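Local coordinates for eukaryotic translation initiation factor 2A (PDB 3WJ9), which probably directs methionyl-tRNAi to 40S ribosomal subunits in a codon-dependent manner early in translation of a few mRNAs, and is represented here by its beta-propeller part, at residues 226-231 and 274-279; 318-323 and 364-369; 193-198 and 210-215. One frame throughout, in Å; residues are numbered along the deposited sequence.

Contact 1: residues 226-231 and 274-279; sequences GTSLLV and VCWNAD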
# COMPACT_ATOMS: atom_id res chain seq x y z
N GLY A 226 -1.31 -9.81 -12.75
CA GLY A 226 -1.85 -10.80 -11.84
C GLY A 226 -1.57 -12.23 -12.25
O GLY A 226 -2.50 -13.03 -12.42
N THR A 227 -0.30 -12.56 -12.40
CA THR A 227 0.10 -13.89 -12.85
C THR A 227 0.87 -14.64 -11.77
O THR A 227 0.63 -15.82 -11.51
CB THR A 227 0.96 -13.82 -14.12
OG1 THR A 227 2.17 -13.11 -13.85
CG2 THR A 227 0.20 -13.11 -15.23
N SER A 228 1.81 -13.94 -11.12
CA SER A 228 2.67 -14.56 -10.12
C SER A 228 2.34 -14.07 -8.72
O SER A 228 1.75 -13.00 -8.55
CB SER A 228 4.13 -14.28 -10.45
OG SER A 228 4.48 -14.81 -11.72
N LEU A 229 2.72 -14.84 -7.70
CA LEU A 229 2.32 -14.49 -6.33
C LEU A 229 3.28 -14.99 -5.25
O LEU A 229 3.41 -16.20 -5.04
CB LEU A 229 0.92 -15.03 -6.05
CG LEU A 229 0.46 -14.96 -4.60
CD1 LEU A 229 0.29 -13.52 -4.15
CD2 LEU A 229 -0.82 -15.74 -4.44
N LEU A 230 3.92 -14.05 -4.56
CA LEU A 230 4.80 -14.37 -3.44
C LEU A 230 4.01 -14.65 -2.17
O LEU A 230 3.02 -13.98 -1.87
CB LEU A 230 5.78 -13.22 -3.20
CG LEU A 230 6.83 -12.95 -4.27
CD1 LEU A 230 7.63 -11.71 -3.93
CD2 LEU A 230 7.75 -14.15 -4.44
N VAL A 231 4.46 -15.65 -1.41
CA VAL A 231 3.81 -16.04 -0.16
C VAL A 231 4.84 -16.10 0.97
O VAL A 231 5.92 -16.65 0.81
CB VAL A 231 3.12 -17.41 -0.30
CG1 VAL A 231 2.33 -17.74 0.96
CG2 VAL A 231 2.19 -17.43 -1.51
N VAL A 274 10.20 -7.31 1.27
CA VAL A 274 9.93 -8.05 0.04
C VAL A 274 9.19 -7.13 -0.94
O VAL A 274 8.20 -6.49 -0.57
CB VAL A 274 9.10 -9.32 0.30
CG1 VAL A 274 9.09 -10.21 -0.93
CG2 VAL A 274 9.65 -10.09 1.49
N CYS A 275 9.68 -7.05 -2.17
CA CYS A 275 9.14 -6.08 -3.13
C CYS A 275 9.27 -6.53 -4.58
O CYS A 275 10.33 -6.97 -5.01
CB CYS A 275 9.85 -4.73 -2.94
SG CYS A 275 9.11 -3.35 -3.85
N TRP A 276 8.17 -6.42 -5.32
CA TRP A 276 8.17 -6.69 -6.76
C TRP A 276 8.76 -5.51 -7.52
O TRP A 276 9.07 -4.48 -6.94
CB TRP A 276 6.76 -6.98 -7.26
CG TRP A 276 6.25 -8.35 -6.94
CD1 TRP A 276 5.50 -8.71 -5.85
CD2 TRP A 276 6.43 -9.54 -7.71
NE1 TRP A 276 5.22 -10.05 -5.90
CE2 TRP A 276 5.78 -10.58 -7.03
CE3 TRP A 276 7.10 -9.82 -8.91
CZ2 TRP A 276 5.77 -11.89 -7.51
CZ3 TRP A 276 7.08 -11.12 -9.38
CH2 TRP A 276 6.42 -12.14 -8.68
N ASN A 277 8.91 -5.67 -8.83
CA ASN A 277 9.27 -4.55 -9.69
C ASN A 277 8.04 -4.07 -10.44
O ASN A 277 7.13 -4.85 -10.71
CB ASN A 277 10.38 -4.93 -10.68
CG ASN A 277 11.16 -3.73 -11.17
OD1 ASN A 277 10.68 -2.60 -11.14
ND2 ASN A 277 12.38 -3.98 -11.65
N ALA A 278 8.02 -2.78 -10.78
CA ALA A 278 6.88 -2.18 -11.46
C ALA A 278 6.54 -2.88 -12.78
O ALA A 278 5.36 -3.02 -13.13
CB ALA A 278 7.15 -0.70 -11.72
N ASP A 279 7.56 -3.34 -13.50
CA ASP A 279 7.36 -4.04 -14.76
C ASP A 279 7.00 -5.51 -14.55
O ASP A 279 6.84 -6.27 -15.52
CB ASP A 279 8.61 -3.93 -15.64
CG ASP A 279 9.87 -4.40 -14.93
OD1 ASP A 279 9.77 -5.00 -13.84
OD2 ASP A 279 10.97 -4.18 -15.48
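Leu230 and Trp276 carry most of this buried contact. Leu230 CD1 stands 3.3 Å above the plane of the Trp276 indole, displaced toward the rim. There Leu230 CD1 comes within 3.5 Å of Trp276 NE1. With CG anti to its carbonyl carbon (chi1 -67°), Leu230 sets CG 3.6 Å from Trp276 CZ2, on the benzo part. The same Leu230 CD1 methyl also meets Val274 CG1, 3.7 Å away, and so touches both Val274 and Trp276, which point the same way from their strand. At the far end of the indole, Ser228 CB approaches Trp276 CH2 to 3.6 Å. No hydrogen bond crosses between 226-231 and 274-279. The two strands run almost antiparallel, at 175°, but their axes stay 9.5 Å apart, so the gap is bridged mainly by side chains. This is the packing of adjacent blades in a beta-propeller, the part of the longer factor that this chain represents: 271-276 is the first strand of one four-stranded blade, and it faces the middle strand, 228-233, of the blade before it. The indole N-H is satisfied within that preceding blade, since Trp276 NE1 donates to the backbone O of Lys221, on the strand next to 228-233. Ser228 OG turns to Asn299 OD1, and Asn223 OD1 accepts from Ser228 N. Farther out, Tyr245 of strand 242-247 packs on Ser228, Leu230 and Trp276, and within its own blade Trp276 meets the ring of Phe283.

Contact 2: residues 318-323 and 364-369; sequences SPNSRY and DSQFLL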
# COMPACT_ATOMS: atom_id res chain seq x y z
N SER A 318 12.03 1.75 -8.53
CA SER A 318 11.51 2.95 -9.18
C SER A 318 10.34 2.58 -10.08
O SER A 318 10.30 1.48 -10.62
CB SER A 318 12.61 3.65 -10.00
OG SER A 318 13.08 2.80 -11.04
N PRO A 319 9.36 3.49 -10.22
CA PRO A 319 8.19 3.30 -11.08
C PRO A 319 8.56 2.91 -12.52
O PRO A 319 7.82 2.15 -13.15
CB PRO A 319 7.52 4.67 -11.06
CG PRO A 319 7.86 5.21 -9.72
CD PRO A 319 9.26 4.74 -9.44
N ASN A 320 9.68 3.42 -13.02
CA ASN A 320 10.11 3.11 -14.38
C ASN A 320 10.89 1.79 -14.44
O ASN A 320 11.41 1.43 -15.49
CB ASN A 320 10.95 4.25 -14.95
CG ASN A 320 12.32 4.37 -14.30
OD1 ASN A 320 12.55 3.86 -13.20
ND2 ASN A 320 13.24 5.05 -14.97
N SER A 321 10.96 1.10 -13.30
CA SER A 321 11.65 -0.18 -13.19
C SER A 321 13.12 -0.12 -13.59
O SER A 321 13.72 -1.14 -13.92
CB SER A 321 10.94 -1.25 -14.03
OG SER A 321 9.69 -1.59 -13.47
N ARG A 322 13.70 1.08 -13.56
CA ARG A 322 15.11 1.23 -13.91
C ARG A 322 15.99 1.30 -12.66
O ARG A 322 17.06 0.69 -12.61
CB ARG A 322 15.33 2.48 -14.77
CG ARG A 322 16.78 2.66 -15.20
CD ARG A 322 17.05 4.05 -15.76
NE ARG A 322 18.45 4.22 -16.12
CZ ARG A 322 19.00 5.38 -16.45
NH1 ARG A 322 18.27 6.48 -16.47
NH2 ARG A 322 20.29 5.44 -16.76
N TYR A 323 15.53 2.04 -11.66
CA TYR A 323 16.32 2.28 -10.46
C TYR A 323 15.89 1.41 -9.29
O TYR A 323 14.71 1.08 -9.15
CB TYR A 323 16.25 3.75 -10.06
CG TYR A 323 16.58 4.70 -11.19
CD1 TYR A 323 17.86 4.77 -11.71
CD2 TYR A 323 15.61 5.54 -11.72
CE1 TYR A 323 18.17 5.63 -12.74
CE2 TYR A 323 15.91 6.42 -12.75
CZ TYR A 323 17.19 6.45 -13.26
OH TYR A 323 17.50 7.32 -14.28
N ASP A 364 7.66 9.95 -12.06
CA ASP A 364 8.51 9.81 -13.24
C ASP A 364 9.87 9.20 -12.92
O ASP A 364 10.76 9.16 -13.77
CB ASP A 364 8.70 11.17 -13.92
CG ASP A 364 9.42 12.17 -13.04
OD1 ASP A 364 9.30 12.07 -11.80
OD2 ASP A 364 10.10 13.06 -13.59
N SER A 365 10.02 8.73 -11.68
CA SER A 365 11.23 8.05 -11.21
C SER A 365 12.49 8.92 -11.26
O SER A 365 13.60 8.42 -11.14
CB SER A 365 11.48 6.78 -12.03
OG SER A 365 10.29 6.03 -12.21
N GLN A 366 12.31 10.22 -11.44
CA GLN A 366 13.45 11.12 -11.58
C GLN A 366 13.81 11.80 -10.27
O GLN A 366 14.96 12.18 -10.05
CB GLN A 366 13.18 12.17 -12.66
CG GLN A 366 12.91 11.57 -14.02
CD GLN A 366 13.95 10.53 -14.41
OE1 GLN A 366 15.15 10.74 -14.26
NE2 GLN A 366 13.48 9.38 -14.89
N PHE A 367 12.82 11.96 -9.40
CA PHE A 367 13.07 12.61 -8.12
C PHE A 367 12.88 11.63 -6.97
O PHE A 367 12.48 10.48 -7.19
CB PHE A 367 12.17 13.83 -7.94
CG PHE A 367 12.23 14.80 -9.09
CD1 PHE A 367 13.39 14.98 -9.82
CD2 PHE A 367 11.11 15.55 -9.43
CE1 PHE A 367 13.44 15.88 -10.87
CE2 PHE A 367 11.15 16.45 -10.47
CZ PHE A 367 12.32 16.62 -11.19
N LEU A 368 13.17 12.08 -5.76
CA LEU A 368 13.05 11.23 -4.59
C LEU A 368 12.64 12.06 -3.38
O LEU A 368 13.28 13.06 -3.06
CB LEU A 368 14.37 10.51 -4.31
CG LEU A 368 14.37 9.51 -3.16
CD1 LEU A 368 13.41 8.38 -3.47
CD2 LEU A 368 15.78 8.97 -2.92
N LEU A 369 11.56 11.65 -2.72
CA LEU A 369 11.10 12.33 -1.52
C LEU A 369 11.52 11.55 -0.29
O LEU A 369 11.48 10.31 -0.28
CB LEU A 369 9.57 12.51 -1.55
CG LEU A 369 8.90 13.47 -0.56
CD1 LEU A 369 7.57 13.96 -1.11
CD2 LEU A 369 8.67 12.81 0.80
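Ser365 pushes its short side chain into the turn formed by 318-323 and buries far more surface here than any other residue. Ser365 OG accepts a hydrogen bond from the backbone N of Asn320 at 2.8 Å, with a rather bent N-H...O angle of 133°. OG lies anti to the carbonyl carbon (chi1 -45°) and meets Pro319 as well, whose CD is 3.2 Å from Ser365 OG, so the hydroxyl sits beside the proline ring. Ser365 CB is flanked by the amide of Asn320, whose CG is 3.4 Å from it, and by Ser318 CB.

The receiving loop is a type I turn from Ser318 to Ser321, braced by its own side chains. Asn320 OD1 accepts from Arg322 N at 3.0 Å in an Asx turn, the donor standing well above the carbonyl plane, and Ser318 OG accepts from Tyr323 N.

Tyr323 makes the second large contribution. The CD2-CE2 side of its ring approaches the backbone of Ser365, Tyr323 CE2 being 3.5 Å from Ser365 O, while Gln366 NE2 lies at the ring edge near its plane. Ring and amide planes are 70° apart. Gln366, its chain bent at chi2, is held back over its own loop by Gln366 NE2 donating to Asp364 O at 2.9 Å. Phe361 packs against Ser318, Pro319 and Tyr323, and Arg322 forms a salt bridge with Asp340.

Both segments include the turn linking the first and second strands of a blade, one in WD repeat 3 and the other in WD repeat 4. Such docking of equivalent turns from successive blades is in keeping with the repeating architecture of a WD-type beta-propeller.

Contact 3: residues 193-198 and 210-215; sequences ASVRTY and KTFFKA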
# COMPACT_ATOMS: atom_id res chain seq x y z
N ALA A 193 -1.38 -25.15 8.03
CA ALA A 193 -2.00 -24.03 7.32
C ALA A 193 -2.03 -24.32 5.83
O ALA A 193 -1.31 -25.19 5.34
CB ALA A 193 -1.25 -22.75 7.60
N SER A 194 -2.86 -23.58 5.10
CA SER A 194 -3.00 -23.80 3.66
C SER A 194 -3.18 -22.50 2.88
O SER A 194 -3.71 -21.52 3.39
CB SER A 194 -4.17 -24.74 3.38
OG SER A 194 -4.30 -24.98 1.99
N VAL A 195 -2.72 -22.52 1.63
CA VAL A 195 -2.86 -21.39 0.72
C VAL A 195 -3.56 -21.85 -0.56
O VAL A 195 -3.28 -22.94 -1.07
CB VAL A 195 -1.49 -20.77 0.37
CG1 VAL A 195 -1.61 -19.75 -0.75
CG2 VAL A 195 -0.86 -20.14 1.60
N ARG A 196 -4.47 -21.03 -1.07
CA ARG A 196 -5.30 -21.41 -2.21
C ARG A 196 -5.49 -20.27 -3.22
O ARG A 196 -5.61 -19.11 -2.85
CB ARG A 196 -6.67 -21.87 -1.70
CG ARG A 196 -7.19 -23.08 -2.44
CD ARG A 196 -6.64 -24.33 -1.83
NE ARG A 196 -7.19 -24.61 -0.50
CZ ARG A 196 -8.36 -25.19 -0.31
NH1 ARG A 196 -9.09 -25.57 -1.35
NH2 ARG A 196 -8.80 -25.40 0.92
N THR A 197 -5.51 -20.61 -4.51
CA THR A 197 -5.83 -19.62 -5.53
C THR A 197 -7.04 -20.05 -6.36
O THR A 197 -7.22 -21.24 -6.64
CB THR A 197 -4.65 -19.35 -6.48
OG1 THR A 197 -4.40 -20.51 -7.28
CG2 THR A 197 -3.39 -19.00 -5.69
N TYR A 198 -7.86 -19.08 -6.75
CA TYR A 198 -9.05 -19.33 -7.55
C TYR A 198 -9.24 -18.26 -8.61
O TYR A 198 -9.00 -17.08 -8.36
CB TYR A 198 -10.30 -19.39 -6.67
CG TYR A 198 -10.47 -20.67 -5.88
CD1 TYR A 198 -9.89 -20.83 -4.63
CD2 TYR A 198 -11.25 -21.71 -6.38
CE1 TYR A 198 -10.06 -21.99 -3.91
CE2 TYR A 198 -11.43 -22.88 -5.66
CZ TYR A 198 -10.83 -23.01 -4.43
OH TYR A 198 -11.00 -24.17 -3.71
N LYS A 210 -2.36 -25.76 -1.85
CA LYS A 210 -1.12 -26.07 -1.15
C LYS A 210 -1.31 -25.94 0.36
O LYS A 210 -2.15 -25.18 0.83
CB LYS A 210 0.00 -25.13 -1.63
CG LYS A 210 0.28 -25.12 -3.15
CD LYS A 210 -0.10 -26.40 -3.89
CE LYS A 210 0.39 -26.41 -5.32
NZ LYS A 210 -0.47 -27.28 -6.17
N THR A 211 -0.52 -26.70 1.13
CA THR A 211 -0.61 -26.61 2.58
C THR A 211 0.76 -26.34 3.20
O THR A 211 1.80 -26.67 2.61
CB THR A 211 -1.23 -27.90 3.18
OG1 THR A 211 -1.76 -27.62 4.48
CG2 THR A 211 -0.21 -29.01 3.28
N PHE A 212 0.77 -25.69 4.36
CA PHE A 212 2.00 -25.25 5.00
C PHE A 212 1.97 -25.44 6.52
O PHE A 212 0.93 -25.32 7.15
CB PHE A 212 2.27 -23.78 4.67
CG PHE A 212 2.40 -23.50 3.20
CD1 PHE A 212 1.29 -23.18 2.43
CD2 PHE A 212 3.64 -23.56 2.58
CE1 PHE A 212 1.41 -22.93 1.08
CE2 PHE A 212 3.76 -23.30 1.22
CZ PHE A 212 2.64 -22.99 0.47
N PHE A 213 3.14 -25.69 7.10
CA PHE A 213 3.26 -26.12 8.49
C PHE A 213 3.89 -25.06 9.37
O PHE A 213 4.64 -24.21 8.89
CB PHE A 213 4.08 -27.40 8.58
CG PHE A 213 3.70 -28.41 7.56
CD1 PHE A 213 2.90 -29.47 7.90
CD2 PHE A 213 4.15 -28.30 6.25
CE1 PHE A 213 2.54 -30.39 6.97
CE2 PHE A 213 3.78 -29.22 5.32
CZ PHE A 213 2.98 -30.26 5.69
N LYS A 214 3.60 -25.15 10.66
CA LYS A 214 4.07 -24.17 11.63
C LYS A 214 3.72 -22.77 11.15
O LYS A 214 4.50 -21.84 11.30
CB LYS A 214 5.57 -24.30 11.86
CG LYS A 214 5.98 -25.58 12.58
CD LYS A 214 7.47 -25.84 12.45
CE LYS A 214 8.28 -24.71 13.06
NZ LYS A 214 9.74 -24.96 12.93
N ALA A 215 2.54 -22.63 10.55
CA ALA A 215 2.14 -21.37 9.96
C ALA A 215 0.84 -20.85 10.56
O ALA A 215 -0.24 -21.39 10.31
CB ALA A 215 2.00 -21.51 8.45
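Backbone hydrogen bonds join Val195 to Lys210 in both directions. Val195 N donates to Lys210 O at 2.8 Å, and Lys210 N returns a bond of 3.1 Å to Val195 O. Ala193 and Phe212 form the next hydrogen-bonded antiparallel pair, through Phe212 N and Ala193 O, although the modelled length of that bond is too short to be relied on. Between them lies the non-hydrogen-bonded pair Ser194 and Thr211, with 3.8 Å between their CA atoms. The N-to-C directions of the short strand segments differ by 150°, antiparallel with a marked twist.

Side-chain hydroxyls add to this ladder on the face of Ser194 and Thr211. With OG1 anti to its backbone N (chi1 -158°), Thr211 donates from OG1 to Ala193 O at 2.6 Å, from well above the carbonyl plane. Ser194 OG is turned in the corresponding way, anti to its own N, toward Lys210 O.

Apolar contacts occupy the other face, which bears Ala193, Val195, Lys210 and Phe212. The side chains of Val195 and Phe212 cross obliquely, Val195 CG2 meeting Phe212 CE1 at 3.6 Å. Beyond the end of strand 206-212 the chain bends back, bringing Ala215 CB to 3.6 Å from Ala193 CB. Residues of the following blade touch this face: Val231 packs on Val195, Tyr244 meets the Phe212 ring, and Thr233 touches Ala215. Phe184 of the neighbouring strand lies against Ala193 and Val195.

Strands 193-199 and 206-212 form the beta hairpin that completes a four-stranded antiparallel propeller blade, 206-212 being its last, outermost strand.

Contacts 1 and 2 join successive blades, whereas contact 3 pairs two strands inside one blade. Contact 1 is the most buried and rests on apolar and aromatic side chains. Contacts 2 and 3 are only partly buried; contact 2 combines a serine-to-backbone hydrogen bond with packing, and contact 3, farthest from the chain centre, relies on backbone bonds with serine and threonine hydroxyls added. Contacts 1 and 2 meet where Asn277 OD1 probably hydrogen-bonds to Ser321 OG, 2.7 Å away, linking the turns of two adjacent blades. Contacts 1 and 3 touch through Val231 CG1 and Val195 CG2, 4.0 Å apart, again across a blade boundary. Contacts 2 and 3 do not touch.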